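Local coordinates for protein tRNA (guanine-N(1)-)-methyltransferase (Aquifex aeolicus, PDB 1OY5) that probably methylates N1 of guanosine-37 in tRNAs, using S-adenosyl-L-methionine as methyl donor and working as a homodimer, at residues 8-13 and 112-117; 13-18 and 40-45; 28-33 and 158-163; 69-74 and 124-129. All coordinates share one frame; numbering follows the deposited sequence.

Interaction 1 (8-13 and 112-117); sequences FFVLTI and IICGRY
Three backbone hydrogen bonds lock strand 8-12 to strand 112-114. Ile112 N gives to Phe9 O at 2.8 Å, nearly along the C=O axis. Leu11 N gives to Ile112 O at 2.9 Å, in the carbonyl plane. Cys114 N donates to Leu11 O at 2.9 Å. Val10 pairs with Ile112 and Leu11 with Ile113, the two short strand axes parallel to within 18°. On one face Val10 turns CG1 anti to its backbone N and meets Cys114 SG at 3.6 Å, while Phe8 and Ile112 lie side by side through CD1 and CD1. The other face holds Leu11 CD2 against Ile113 CG1 at 3.7 Å. These are two of the parallel strands at the centre of the SPOUT methyltransferase domain, with helix 143-155 over the Val10, Ile112 and Cys114 face and helix 67-81 over the Leu11 and Ile113 face. Beyond Cys114 the chains diverge at Gly115, which by similarity binds S-adenosyl-L-methionine, and packing loosens. There Ile13 alone bridges the gap, its CD1 meeting Tyr117 OH tip to tip at 3.6 Å and crossing the Arg116 chain obliquely. Arg116 is bent at chi2 and chi3, and its NH1 is salt-bridged to Glu143; Tyr117 lies partly open to solvent.

Interaction 2 (13-18 and 40-45); sequences IFPHII and PIDLRE
The guanidinium of Arg44 carries Ile13 O over one face, 3.3 Å above the plane and offset toward the rim. At that angle Arg44 NE does not bond to the carbonyl. Instead NE lies nearly in plane with Asp42 OD2, reaching its syn lone pair at 2.8 Å in a salt bridge that weaker bonds from NH2 to both carboxylate oxygens reinforce. Phe14 has Ile13 CG1 over the centre of one ring face, and His16 has Pro15 CB at its ring edge, in plane. Between the segments, Pro15 sets its ring against the Asp42-Arg44 pair. Its CG meets Asp42 OD1 at 3.3 Å, with the ring crossing the carboxylate obliquely, and its CD comes 3.7 Å from Arg44 NH2. Asp42 reaches it with CG anti to the backbone N (chi1 -158°), a pose that also serves the arginine. The salt bridge holds both groups in place beside the Pro15 ring, on a side still reached by solvent. On the helix side Pro40 CB packs against Ile18 CB at 4.1 Å; at the other end Ile13 CG2 touches Leu43 CB at 3.9 Å. The start of helix 15-21 thus lies against the end of edge strand 36-42, both belonging to the beta-alpha-beta crossover from strand 6-12. Helix 143-155 packs on Ile17 and Ile18, helix 67-81 on Leu43, and Phe14 meets Tyr24 of the second subunit.

Interaction 3 (28-33 and 158-163); sequences KQAIKK and PGVLSE
Val160 O is the best-held polar atom, gripped by two donors from one helix: Gln29 NE2, and Lys33 NZ at 3.2 Å. Both nitrogens stand above its carbonyl plane, and the lysine comes in at a steep 116° to the C=O bond. Val160 O itself lies close to the amide plane of Gln29, whose CG is anti to the backbone N and whose extended chain brings NE2 to the carbonyl in a bent bond, 123° at the hydrogen. Lys33, equally extended, also spends its ammonium on Gly159 O, with NZ 2.8 Å away, so one charge ties two successive carbonyls. An alanine in place of Gln29 would remove the amide donor and would probably leave Val160 O relying on the lysine alone of the two, loosening the segment from the helix. Beneath the polar layer the valine straddles Ala30: its CG1 and CG2 each lie 4.1 Å from Ala30 CB. Gly159 has a positive phi of 100°, which with its psi would press a side chain against the preceding carbonyl. Helix side chains four residues apart thus hold main-chain carbonyls of an irregular segment, joining helix 25-33 to the chain after helix 143-155, away from the probable S-adenosyl-L-methionine site.

Interaction 4 (69-74 and 124-129); sequences PIYEAY and VKKIVD
CH-pi contacts dominate. Ile127 drives its CD1 methyl into the angle between two tyrosine rings, lying over a face of each: 3.7 Å from the centroid of the Tyr74 ring and 4.3 Å from that of Tyr71. Its CG1 occupies the crowded position between the backbone N and the carbonyl carbon (chi1 65°), and an extended chi2 carries the methyl forward. Tyr74, with CG anti to its backbone N, reaches it tip to tip, and Tyr71 crosses obliquely. A serine in place of Tyr74 would take away one of the two ring faces and would probably leave the Ile127 methyl poorly covered on that side.

Plain apolar contacts extend the patch toward Val124. The branch methyl of the isoleucine, CG2, meets Tyr71 CE1 at 3.6 Å. One helical turn before Tyr74, Ile70 CG2 touches Val124 CG1 at 3.9 Å, the two side chains crossing at about a right angle, and Tyr71 CE2 lies 3.9 Å from Val124 CA.

Polar atoms play a minor part. Tyr71 OH rests 3.6 Å from Lys126 CB, but its hydrogen bond goes to Arg123 O, the residue preceding Val124.

No hydrogen bond or salt bridge crosses between the segments, so helix 67-81 holds the turn before strand 130-131 through shape and aromatic faces, which makes side-chain fit rather than charge the likely basis of the contact.

In the fold
Interactions 1, 2 and 4 meet on one side of the chain's centre. Interactions 1 and 2, centres about 8 Å apart, share Ile13 and are sewn together by the sheet: Val10 O accepts a probable hydrogen bond from Ile41 N at 2.8 Å. Interaction 4, its centre about 10 Å from that of interaction 1, joins through Ile70 CG2, 3.7 Å from Leu11 CD2; Leu43 CD2 links it to interaction 2. Interaction 1 holds Gly115 of the probable S-adenosyl-L-methionine site, and the other two lie near it: the nearest atoms of the Ile70 and Leu43 side chains are about 7 Å and 8 Å from Gly115. Interaction 3 stands apart, its centre about 24 Å from that of interaction 1.

Interaction 1 (8-13 and 112-117)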
loop_
_atom_site.group_PDB
_atom_site.type_symbol
_atom_site.label_atom_id
_atom_site.label_comp_id
_atom_site.label_asym_id
_atom_site.label_seq_id
_atom_site.Cartn_x
_atom_site.Cartn_y
_atom_site.Cartn_z
ATOM N N PHE A 8 3.640 -10.745 -14.118
ATOM C CA PHE A 8 4.206 -9.549 -13.521
ATOM C C PHE A 8 5.691 -9.686 -13.391
ATOM O O PHE A 8 6.213 -10.778 -13.118
ATOM C CB PHE A 8 3.664 -9.314 -12.108
ATOM C CG PHE A 8 2.280 -8.753 -12.065
ATOM C CD1 PHE A 8 2.037 -7.418 -12.362
ATOM C CD2 PHE A 8 1.202 -9.578 -11.740
ATOM C CE1 PHE A 8 0.732 -6.906 -12.335
ATOM C CE2 PHE A 8 -0.112 -9.056 -11.677
ATOM C CZ PHE A 8 -0.338 -7.723 -11.980
ATOM N N PHE A 9 6.385 -8.557 -13.569
ATOM C CA PHE A 9 7.837 -8.506 -13.436
ATOM C C PHE A 9 8.113 -7.351 -12.501
ATOM O O PHE A 9 7.806 -6.221 -12.816
ATOM C CB PHE A 9 8.473 -8.314 -14.801
ATOM C CG PHE A 9 8.124 -9.389 -15.755
ATOM C CD1 PHE A 9 8.782 -10.595 -15.719
ATOM C CD2 PHE A 9 7.089 -9.230 -16.648
ATOM C CE1 PHE A 9 8.447 -11.593 -16.581
ATOM C CE2 PHE A 9 6.733 -10.251 -17.499
ATOM C CZ PHE A 9 7.402 -11.421 -17.456
ATOM N N VAL A 10 8.678 -7.615 -11.337
ATOM C CA VAL A 10 8.814 -6.544 -10.350
ATOM C C VAL A 10 10.285 -6.207 -10.096
ATOM O O VAL A 10 10.999 -6.977 -9.410
ATOM C CB VAL A 10 8.150 -6.939 -9.007
ATOM C CG1 VAL A 10 8.039 -5.786 -8.144
ATOM C CG2 VAL A 10 6.809 -7.491 -9.230
ATOM N N LEU A 11 10.723 -5.067 -10.631
ATOM C CA LEU A 11 12.102 -4.610 -10.479
ATOM C C LEU A 11 12.254 -3.998 -9.111
ATOM O O LEU A 11 11.649 -3.015 -8.815
ATOM C CB LEU A 11 12.470 -3.545 -11.516
ATOM C CG LEU A 11 12.964 -3.952 -12.897
ATOM C CD1 LEU A 11 11.997 -4.924 -13.527
ATOM C CD2 LEU A 11 13.112 -2.701 -13.748
ATOM N N THR A 12 13.150 -4.551 -8.320
ATOM C CA THR A 12 13.334 -4.120 -6.955
ATOM C C THR A 12 14.662 -4.593 -6.412
ATOM O O THR A 12 15.200 -5.588 -6.873
ATOM C CB THR A 12 12.227 -4.709 -6.087
ATOM O OG1 THR A 12 12.575 -4.587 -4.716
ATOM C CG2 THR A 12 12.183 -6.187 -6.223
ATOM N N ILE A 13 15.160 -3.892 -5.416
ATOM C CA ILE A 13 16.373 -4.277 -4.718
ATOM C C ILE A 13 15.990 -5.154 -3.538
ATOM O O ILE A 13 16.869 -5.655 -2.864
ATOM C CB ILE A 13 17.209 -3.042 -4.273
ATOM C CG1 ILE A 13 16.473 -2.172 -3.263
ATOM C CG2 ILE A 13 17.539 -2.180 -5.467
ATOM C CD1 ILE A 13 17.331 -1.051 -2.724
ATOM N N ILE A 112 6.837 -3.660 -13.235
ATOM C CA ILE A 112 6.690 -2.578 -12.283
ATOM C C ILE A 112 8.056 -2.252 -11.732
ATOM O O ILE A 112 8.697 -3.085 -11.129
ATOM C CB ILE A 112 5.785 -2.995 -11.141
ATOM C CG1 ILE A 112 4.412 -3.389 -11.652
ATOM C CG2 ILE A 112 5.655 -1.868 -10.153
ATOM C CD1 ILE A 112 3.571 -4.039 -10.567
ATOM N N ILE A 113 8.498 -1.028 -11.955
ATOM C CA ILE A 113 9.796 -0.578 -11.500
ATOM C C ILE A 113 9.569 0.043 -10.133
ATOM O O ILE A 113 8.886 1.050 -10.060
ATOM C CB ILE A 113 10.363 0.485 -12.462
ATOM C CG1 ILE A 113 10.520 -0.089 -13.868
ATOM C CG2 ILE A 113 11.724 0.956 -11.990
ATOM C CD1 ILE A 113 10.953 0.873 -14.883
ATOM N N CYS A 114 10.153 -0.547 -9.072
ATOM C CA CYS A 114 9.942 -0.063 -7.729
ATOM C C CYS A 114 10.922 1.053 -7.407
ATOM O O CYS A 114 12.088 0.842 -7.374
ATOM C CB CYS A 114 10.041 -1.197 -6.705
ATOM S SG CYS A 114 8.795 -2.488 -6.864
ATOM N N GLY A 115 10.434 2.260 -7.182
ATOM C CA GLY A 115 11.308 3.367 -6.837
ATOM C C GLY A 115 11.967 3.229 -5.463
ATOM O O GLY A 115 11.607 2.349 -4.634
ATOM N N ARG A 116 12.988 4.063 -5.253
ATOM C CA ARG A 116 13.719 4.131 -3.991
ATOM C C ARG A 116 14.484 5.427 -3.895
ATOM O O ARG A 116 14.718 6.111 -4.890
ATOM C CB ARG A 116 14.747 3.022 -3.875
ATOM C CG ARG A 116 14.263 1.629 -4.149
ATOM C CD ARG A 116 13.488 0.991 -2.999
ATOM N NE ARG A 116 14.083 1.166 -1.683
ATOM C CZ ARG A 116 13.433 0.887 -0.568
ATOM N NH1 ARG A 116 12.205 0.373 -0.617
ATOM N NH2 ARG A 116 14.001 1.087 0.607
ATOM N N TYR A 117 14.897 5.752 -2.677
ATOM C CA TYR A 117 15.738 6.934 -2.428
ATOM C C TYR A 117 15.142 8.245 -2.978
ATOM O O TYR A 117 13.962 8.522 -2.833
ATOM C CB TYR A 117 17.165 6.668 -2.975
ATOM C CG TYR A 117 17.708 5.325 -2.498
ATOM C CD1 TYR A 117 18.057 4.319 -3.398
ATOM C CD2 TYR A 117 17.801 5.047 -1.137
ATOM C CE1 TYR A 117 18.504 3.105 -2.964
ATOM C CE2 TYR A 117 18.246 3.822 -0.688
ATOM C CZ TYR A 117 18.595 2.849 -1.606
ATOM O OH TYR A 117 19.044 1.637 -1.117
#

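Interaction 2 (13-18 and 40-45)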
loop_
_atom_site.group_PDB
_atom_site.type_symbol
_atom_site.label_atom_id
_atom_site.label_comp_id
_atom_site.label_asym_id
_atom_site.label_seq_id
_atom_site.Cartn_x
_atom_site.Cartn_y
_atom_site.Cartn_z
ATOM N N ILE A 13 15.160 -3.892 -5.416
ATOM C CA ILE A 13 16.373 -4.277 -4.718
ATOM C C ILE A 13 15.990 -5.154 -3.538
ATOM O O ILE A 13 16.869 -5.655 -2.864
ATOM C CB ILE A 13 17.209 -3.042 -4.273
ATOM C CG1 ILE A 13 16.473 -2.172 -3.263
ATOM C CG2 ILE A 13 17.539 -2.180 -5.467
ATOM C CD1 ILE A 13 17.331 -1.051 -2.724
ATOM N N PHE A 14 14.685 -5.361 -3.317
ATOM C CA PHE A 14 14.177 -6.228 -2.244
ATOM C C PHE A 14 13.231 -7.313 -2.841
ATOM O O PHE A 14 12.021 -7.378 -2.582
ATOM C CB PHE A 14 13.486 -5.443 -1.132
ATOM C CG PHE A 14 14.375 -4.406 -0.450
ATOM C CD1 PHE A 14 15.579 -4.762 0.141
ATOM C CD2 PHE A 14 13.976 -3.060 -0.374
ATOM C CE1 PHE A 14 16.355 -3.812 0.712
ATOM C CE2 PHE A 14 14.761 -2.111 0.224
ATOM C CZ PHE A 14 15.935 -2.468 0.747
ATOM N N PRO A 15 13.813 -8.180 -3.648
ATOM C CA PRO A 15 13.046 -9.260 -4.256
ATOM C C PRO A 15 12.217 -10.000 -3.230
ATOM O O PRO A 15 11.055 -10.239 -3.483
ATOM C CB PRO A 15 14.135 -10.223 -4.814
ATOM C CG PRO A 15 15.503 -9.476 -4.729
ATOM C CD PRO A 15 15.253 -8.193 -4.017
ATOM N N HIS A 16 12.809 -10.398 -2.116
ATOM C CA HIS A 16 12.129 -11.263 -1.148
ATOM C C HIS A 16 10.847 -10.705 -0.606
ATOM O O HIS A 16 9.986 -11.442 -0.230
ATOM C CB HIS A 16 13.110 -11.702 -0.042
ATOM C CG HIS A 16 14.237 -12.538 -0.584
ATOM N ND1 HIS A 16 14.942 -13.450 0.178
ATOM C CD2 HIS A 16 14.781 -12.593 -1.828
ATOM C CE1 HIS A 16 15.865 -14.033 -0.566
ATOM N NE2 HIS A 16 15.799 -13.517 -1.784
ATOM N N ILE A 17 10.704 -9.393 -0.585
ATOM C CA ILE A 17 9.452 -8.808 -0.157
ATOM C C ILE A 17 8.346 -9.282 -1.092
ATOM O O ILE A 17 7.283 -9.661 -0.639
ATOM C CB ILE A 17 9.523 -7.289 -0.105
ATOM C CG1 ILE A 17 10.287 -6.844 1.129
ATOM C CG2 ILE A 17 8.149 -6.717 -0.021
ATOM C CD1 ILE A 17 10.856 -5.445 1.038
ATOM N N ILE A 18 8.617 -9.292 -2.386
ATOM C CA ILE A 18 7.635 -9.692 -3.369
ATOM C C ILE A 18 7.383 -11.213 -3.311
ATOM O O ILE A 18 6.250 -11.675 -3.308
ATOM C CB ILE A 18 8.108 -9.272 -4.743
ATOM C CG1 ILE A 18 8.615 -7.832 -4.707
ATOM C CG2 ILE A 18 7.007 -9.471 -5.789
ATOM C CD1 ILE A 18 7.608 -6.848 -4.355
ATOM N N PRO A 40 9.760 -11.647 -9.311
ATOM C CA PRO A 40 10.597 -10.626 -8.682
ATOM C C PRO A 40 11.959 -10.580 -9.399
ATOM O O PRO A 40 12.577 -11.606 -9.652
ATOM C CB PRO A 40 10.744 -11.117 -7.248
ATOM C CG PRO A 40 10.247 -12.571 -7.231
ATOM C CD PRO A 40 9.537 -12.834 -8.471
ATOM N N ILE A 41 12.393 -9.394 -9.800
ATOM C CA ILE A 41 13.647 -9.263 -10.551
ATOM C C ILE A 41 14.550 -8.407 -9.687
ATOM O O ILE A 41 14.277 -7.261 -9.397
ATOM C CB ILE A 41 13.421 -8.605 -11.947
ATOM C CG1 ILE A 41 12.256 -9.238 -12.707
ATOM C CG2 ILE A 41 14.659 -8.713 -12.762
ATOM C CD1 ILE A 41 12.544 -10.603 -13.292
ATOM N N ASP A 42 15.604 -9.028 -9.223
ATOM C CA ASP A 42 16.601 -8.408 -8.401
ATOM C C ASP A 42 17.489 -7.430 -9.176
ATOM O O ASP A 42 18.305 -7.858 -10.028
ATOM C CB ASP A 42 17.462 -9.478 -7.856
ATOM C CG ASP A 42 18.167 -9.068 -6.652
ATOM O OD1 ASP A 42 18.516 -10.031 -5.914
ATOM O OD2 ASP A 42 18.412 -7.863 -6.358
ATOM N N LEU A 43 17.323 -6.138 -8.867
ATOM C CA LEU A 43 18.089 -5.079 -9.561
ATOM C C LEU A 43 19.595 -5.274 -9.493
ATOM O O LEU A 43 20.316 -4.996 -10.451
ATOM C CB LEU A 43 17.799 -3.691 -9.023
ATOM C CG LEU A 43 16.866 -2.889 -9.892
ATOM C CD1 LEU A 43 16.605 -1.560 -9.193
ATOM C CD2 LEU A 43 17.453 -2.665 -11.295
ATOM N N ARG A 44 20.028 -5.746 -8.347
ATOM C CA ARG A 44 21.402 -6.000 -8.128
ATOM C C ARG A 44 22.013 -7.010 -9.107
ATOM O O ARG A 44 23.154 -6.818 -9.505
ATOM C CB ARG A 44 21.609 -6.403 -6.673
ATOM C CG ARG A 44 21.200 -5.277 -5.706
ATOM C CD ARG A 44 20.881 -5.725 -4.286
ATOM N NE ARG A 44 19.854 -6.788 -4.246
ATOM C CZ ARG A 44 19.779 -7.668 -3.260
ATOM N NH1 ARG A 44 20.628 -7.592 -2.217
ATOM N NH2 ARG A 44 18.879 -8.624 -3.292
ATOM N N GLU A 45 21.256 -8.026 -9.540
ATOM C CA GLU A 45 21.796 -9.050 -10.431
ATOM C C GLU A 45 21.928 -8.496 -11.794
ATOM O O GLU A 45 22.500 -9.140 -12.659
ATOM C CB GLU A 45 20.955 -10.309 -10.542
ATOM C CG GLU A 45 20.395 -10.841 -9.272
ATOM C CD GLU A 45 21.295 -11.805 -8.570
ATOM O OE1 GLU A 45 22.395 -11.434 -8.083
ATOM O OE2 GLU A 45 20.863 -12.969 -8.445
#

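Interaction 3 (28-33 and 158-163)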
loop_
_atom_site.group_PDB
_atom_site.type_symbol
_atom_site.label_atom_id
_atom_site.label_comp_id
_atom_site.label_asym_id
_atom_site.label_seq_id
_atom_site.Cartn_x
_atom_site.Cartn_y
_atom_site.Cartn_z
ATOM N N LYS A 28 -1.474 -15.966 -4.037
ATOM C CA LYS A 28 -1.038 -17.353 -4.077
ATOM C C LYS A 28 -2.061 -18.224 -4.798
ATOM O O LYS A 28 -1.714 -19.098 -5.551
ATOM C CB LYS A 28 -0.793 -17.852 -2.673
ATOM C CG LYS A 28 -0.410 -19.283 -2.563
ATOM C CD LYS A 28 -0.793 -19.783 -1.119
ATOM C CE LYS A 28 -0.651 -21.297 -0.951
ATOM N NZ LYS A 28 -1.552 -21.810 0.129
ATOM N N GLN A 29 -3.324 -17.958 -4.562
ATOM C CA GLN A 29 -4.409 -18.649 -5.213
ATOM C C GLN A 29 -4.325 -18.414 -6.725
ATOM O O GLN A 29 -4.328 -19.365 -7.519
ATOM C CB GLN A 29 -5.703 -18.080 -4.664
ATOM C CG GLN A 29 -6.924 -18.745 -5.088
ATOM C CD GLN A 29 -8.067 -18.338 -4.211
ATOM O OE1 GLN A 29 -7.902 -18.256 -2.980
ATOM N NE2 GLN A 29 -9.243 -18.080 -4.821
ATOM N N ALA A 30 -4.213 -17.154 -7.133
ATOM C CA ALA A 30 -4.066 -16.846 -8.545
ATOM C C ALA A 30 -2.870 -17.613 -9.151
ATOM O O ALA A 30 -2.949 -18.153 -10.278
ATOM C CB ALA A 30 -3.894 -15.363 -8.743
ATOM N N ILE A 31 -1.765 -17.645 -8.409
ATOM C CA ILE A 31 -0.580 -18.306 -8.888
ATOM C C ILE A 31 -0.875 -19.802 -8.913
ATOM O O ILE A 31 -0.602 -20.491 -9.885
ATOM C CB ILE A 31 0.658 -17.968 -8.029
ATOM C CG1 ILE A 31 1.196 -16.591 -8.386
ATOM C CG2 ILE A 31 1.794 -18.944 -8.244
ATOM C CD1 ILE A 31 2.133 -16.039 -7.253
ATOM N N LYS A 32 -1.476 -20.281 -7.852
ATOM C CA LYS A 32 -1.845 -21.665 -7.783
ATOM C C LYS A 32 -2.697 -22.105 -8.985
ATOM O O LYS A 32 -2.404 -23.103 -9.606
ATOM C CB LYS A 32 -2.601 -21.925 -6.498
ATOM C CG LYS A 32 -1.907 -22.921 -5.588
ATOM C CD LYS A 32 -2.240 -24.381 -5.999
ATOM C CE LYS A 32 -1.273 -25.404 -5.369
ATOM N NZ LYS A 32 -0.223 -25.860 -6.361
ATOM N N LYS A 33 -3.699 -21.321 -9.326
ATOM C CA LYS A 33 -4.592 -21.641 -10.406
ATOM C C LYS A 33 -4.035 -21.346 -11.792
ATOM O O LYS A 33 -4.658 -21.641 -12.786
ATOM C CB LYS A 33 -5.914 -20.913 -10.185
ATOM C CG LYS A 33 -6.667 -21.383 -8.944
ATOM C CD LYS A 33 -7.829 -20.473 -8.706
ATOM C CE LYS A 33 -8.821 -20.991 -7.656
ATOM N NZ LYS A 33 -10.138 -20.279 -7.764
ATOM N N PRO A 158 -10.635 -13.311 -13.717
ATOM C CA PRO A 158 -11.603 -14.401 -13.775
ATOM C C PRO A 158 -10.947 -15.731 -13.391
ATOM O O PRO A 158 -9.844 -16.018 -13.848
ATOM C CB PRO A 158 -12.049 -14.377 -15.243
ATOM C CG PRO A 158 -10.990 -13.749 -15.949
ATOM C CD PRO A 158 -10.418 -12.705 -15.039
ATOM N N GLY A 159 -11.605 -16.508 -12.539
ATOM C CA GLY A 159 -11.078 -17.784 -12.093
ATOM C C GLY A 159 -10.415 -17.749 -10.710
ATOM O O GLY A 159 -10.072 -18.794 -10.159
ATOM N N VAL A 160 -10.258 -16.558 -10.131
ATOM C CA VAL A 160 -9.523 -16.404 -8.875
ATOM C C VAL A 160 -10.467 -16.353 -7.675
ATOM O O VAL A 160 -10.403 -17.204 -6.779
ATOM C CB VAL A 160 -8.638 -15.130 -8.896
ATOM C CG1 VAL A 160 -7.855 -15.003 -7.600
ATOM C CG2 VAL A 160 -7.705 -15.125 -10.101
ATOM N N LEU A 161 -11.314 -15.323 -7.650
ATOM C CA LEU A 161 -12.368 -15.170 -6.635
ATOM C C LEU A 161 -13.625 -15.889 -7.140
ATOM O O LEU A 161 -14.187 -15.496 -8.168
ATOM C CB LEU A 161 -12.741 -13.692 -6.437
ATOM C CG LEU A 161 -11.853 -12.804 -5.581
ATOM C CD1 LEU A 161 -12.354 -11.372 -5.589
ATOM C CD2 LEU A 161 -11.838 -13.347 -4.181
ATOM N N SER A 162 -14.046 -16.938 -6.426
ATOM C CA SER A 162 -15.323 -17.662 -6.673
ATOM C C SER A 162 -16.663 -16.889 -6.744
ATOM O O SER A 162 -17.607 -17.238 -6.022
ATOM C CB SER A 162 -15.541 -18.683 -5.556
ATOM O OG SER A 162 -14.362 -19.407 -5.236
ATOM N N GLU A 163 -16.711 -15.863 -7.600
ATOM C CA GLU A 163 -17.905 -15.083 -8.091
ATOM C C GLU A 163 -18.408 -13.752 -7.560
ATOM O O GLU A 163 -19.580 -13.644 -7.221
ATOM C CB GLU A 163 -19.178 -15.906 -8.403
ATOM C CG GLU A 163 -20.109 -15.307 -9.505
ATOM C CD GLU A 163 -19.981 -13.808 -9.845
ATOM O OE1 GLU A 163 -19.783 -12.951 -8.959
ATOM O OE2 GLU A 163 -20.137 -13.468 -11.043
#

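Interaction 4 (69-74 and 124-129)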
loop_
_atom_site.group_PDB
_atom_site.type_symbol
_atom_site.label_atom_id
_atom_site.label_comp_id
_atom_site.label_asym_id
_atom_site.label_seq_id
_atom_site.Cartn_x
_atom_site.Cartn_y
_atom_site.Cartn_z
ATOM N N PRO A 69 20.995 -0.619 -14.719
ATOM C CA PRO A 69 20.444 -1.877 -14.205
ATOM C C PRO A 69 18.978 -2.045 -14.541
ATOM O O PRO A 69 18.528 -3.148 -14.878
ATOM C CB PRO A 69 20.684 -1.775 -12.696
ATOM C CG PRO A 69 21.709 -0.754 -12.549
ATOM C CD PRO A 69 21.508 0.241 -13.640
ATOM N N ILE A 70 18.225 -0.960 -14.453
ATOM C CA ILE A 70 16.822 -1.002 -14.859
ATOM C C ILE A 70 16.680 -1.255 -16.366
ATOM O O ILE A 70 15.808 -1.990 -16.791
ATOM C CB ILE A 70 16.111 0.278 -14.434
ATOM C CG1 ILE A 70 15.999 0.325 -12.909
ATOM C CG2 ILE A 70 14.723 0.386 -15.097
ATOM C CD1 ILE A 70 15.477 1.633 -12.438
ATOM N N TYR A 71 17.527 -0.643 -17.180
ATOM C CA TYR A 71 17.448 -0.850 -18.640
ATOM C C TYR A 71 17.842 -2.292 -19.000
ATOM O O TYR A 71 17.219 -2.949 -19.829
ATOM C CB TYR A 71 18.322 0.158 -19.387
ATOM C CG TYR A 71 17.546 1.339 -19.891
ATOM C CD1 TYR A 71 16.758 1.241 -21.035
ATOM C CD2 TYR A 71 17.585 2.553 -19.229
ATOM C CE1 TYR A 71 16.039 2.326 -21.508
ATOM C CE2 TYR A 71 16.869 3.644 -19.693
ATOM C CZ TYR A 71 16.102 3.517 -20.840
ATOM O OH TYR A 71 15.397 4.590 -21.290
ATOM N N GLU A 72 18.887 -2.765 -18.351
ATOM C CA GLU A 72 19.322 -4.147 -18.476
ATOM C C GLU A 72 18.167 -5.106 -18.060
ATOM O O GLU A 72 17.843 -6.052 -18.750
ATOM C CB GLU A 72 20.524 -4.351 -17.551
ATOM C CG GLU A 72 21.728 -5.032 -18.151
ATOM C CD GLU A 72 22.195 -4.387 -19.418
ATOM O OE1 GLU A 72 22.945 -3.396 -19.330
ATOM O OE2 GLU A 72 21.809 -4.885 -20.507
ATOM N N ALA A 73 17.545 -4.853 -16.922
ATOM C CA ALA A 73 16.461 -5.708 -16.485
ATOM C C ALA A 73 15.294 -5.715 -17.500
ATOM O O ALA A 73 14.700 -6.770 -17.786
ATOM C CB ALA A 73 15.977 -5.268 -15.139
ATOM N N TYR A 74 14.959 -4.517 -17.992
ATOM C CA TYR A 74 13.933 -4.325 -19.001
ATOM C C TYR A 74 14.277 -5.174 -20.231
ATOM O O TYR A 74 13.456 -5.989 -20.673
ATOM C CB TYR A 74 13.826 -2.829 -19.340
ATOM C CG TYR A 74 12.892 -2.470 -20.488
ATOM C CD1 TYR A 74 13.401 -2.165 -21.740
ATOM C CD2 TYR A 74 11.531 -2.417 -20.313
ATOM C CE1 TYR A 74 12.587 -1.831 -22.799
ATOM C CE2 TYR A 74 10.687 -2.078 -21.369
ATOM C CZ TYR A 74 11.243 -1.792 -22.615
ATOM O OH TYR A 74 10.475 -1.494 -23.695
ATOM N N VAL A 124 14.983 6.731 -17.405
ATOM C CA VAL A 124 14.286 5.470 -17.358
ATOM C C VAL A 124 12.897 5.682 -17.906
ATOM O O VAL A 124 12.283 4.753 -18.464
ATOM C CB VAL A 124 14.190 4.977 -15.927
ATOM C CG1 VAL A 124 13.156 3.900 -15.781
ATOM C CG2 VAL A 124 15.559 4.478 -15.480
ATOM N N LYS A 125 12.421 6.917 -17.752
ATOM C CA LYS A 125 11.083 7.295 -18.167
ATOM C C LYS A 125 10.783 7.017 -19.637
ATOM O O LYS A 125 9.642 6.908 -19.998
ATOM C CB LYS A 125 10.838 8.772 -17.863
ATOM C CG LYS A 125 10.730 9.098 -16.372
ATOM C CD LYS A 125 9.647 8.284 -15.690
ATOM C CE LYS A 125 9.188 8.947 -14.395
ATOM N NZ LYS A 125 10.274 9.436 -13.534
ATOM N N LYS A 126 11.791 6.879 -20.475
ATOM C CA LYS A 126 11.564 6.616 -21.878
ATOM C C LYS A 126 10.929 5.262 -22.142
ATOM O O LYS A 126 10.369 5.045 -23.202
ATOM C CB LYS A 126 12.865 6.721 -22.670
ATOM C CG LYS A 126 13.557 8.065 -22.530
ATOM C CD LYS A 126 12.767 9.200 -23.163
ATOM C CE LYS A 126 11.814 9.885 -22.181
ATOM N NZ LYS A 126 12.498 10.731 -21.138
ATOM N N ILE A 127 11.037 4.333 -21.210
ATOM C CA ILE A 127 10.437 3.029 -21.416
ATOM C C ILE A 127 9.344 2.803 -20.416
ATOM O O ILE A 127 8.899 1.670 -20.278
ATOM C CB ILE A 127 11.463 1.897 -21.245
ATOM C CG1 ILE A 127 11.963 1.850 -19.781
ATOM C CG2 ILE A 127 12.574 2.053 -22.262
ATOM C CD1 ILE A 127 12.952 0.790 -19.455
ATOM N N VAL A 128 8.914 3.857 -19.719
ATOM C CA VAL A 128 7.853 3.750 -18.716
ATOM C C VAL A 128 6.606 4.162 -19.433
ATOM O O VAL A 128 6.600 5.185 -20.099
ATOM C CB VAL A 128 8.005 4.769 -17.593
ATOM C CG1 VAL A 128 6.731 4.853 -16.803
ATOM C CG2 VAL A 128 9.180 4.432 -16.690
ATOM N N ASP A 129 5.547 3.384 -19.299
ATOM C CA ASP A 129 4.277 3.666 -19.952
ATOM C C ASP A 129 3.344 4.448 -19.057
ATOM O O ASP A 129 2.571 5.273 -19.511
ATOM C CB ASP A 129 3.616 2.318 -20.226
ATOM C CG ASP A 129 4.264 1.573 -21.340
ATOM O OD1 ASP A 129 4.231 2.104 -22.458
ATOM O OD2 ASP A 129 4.844 0.464 -21.192
#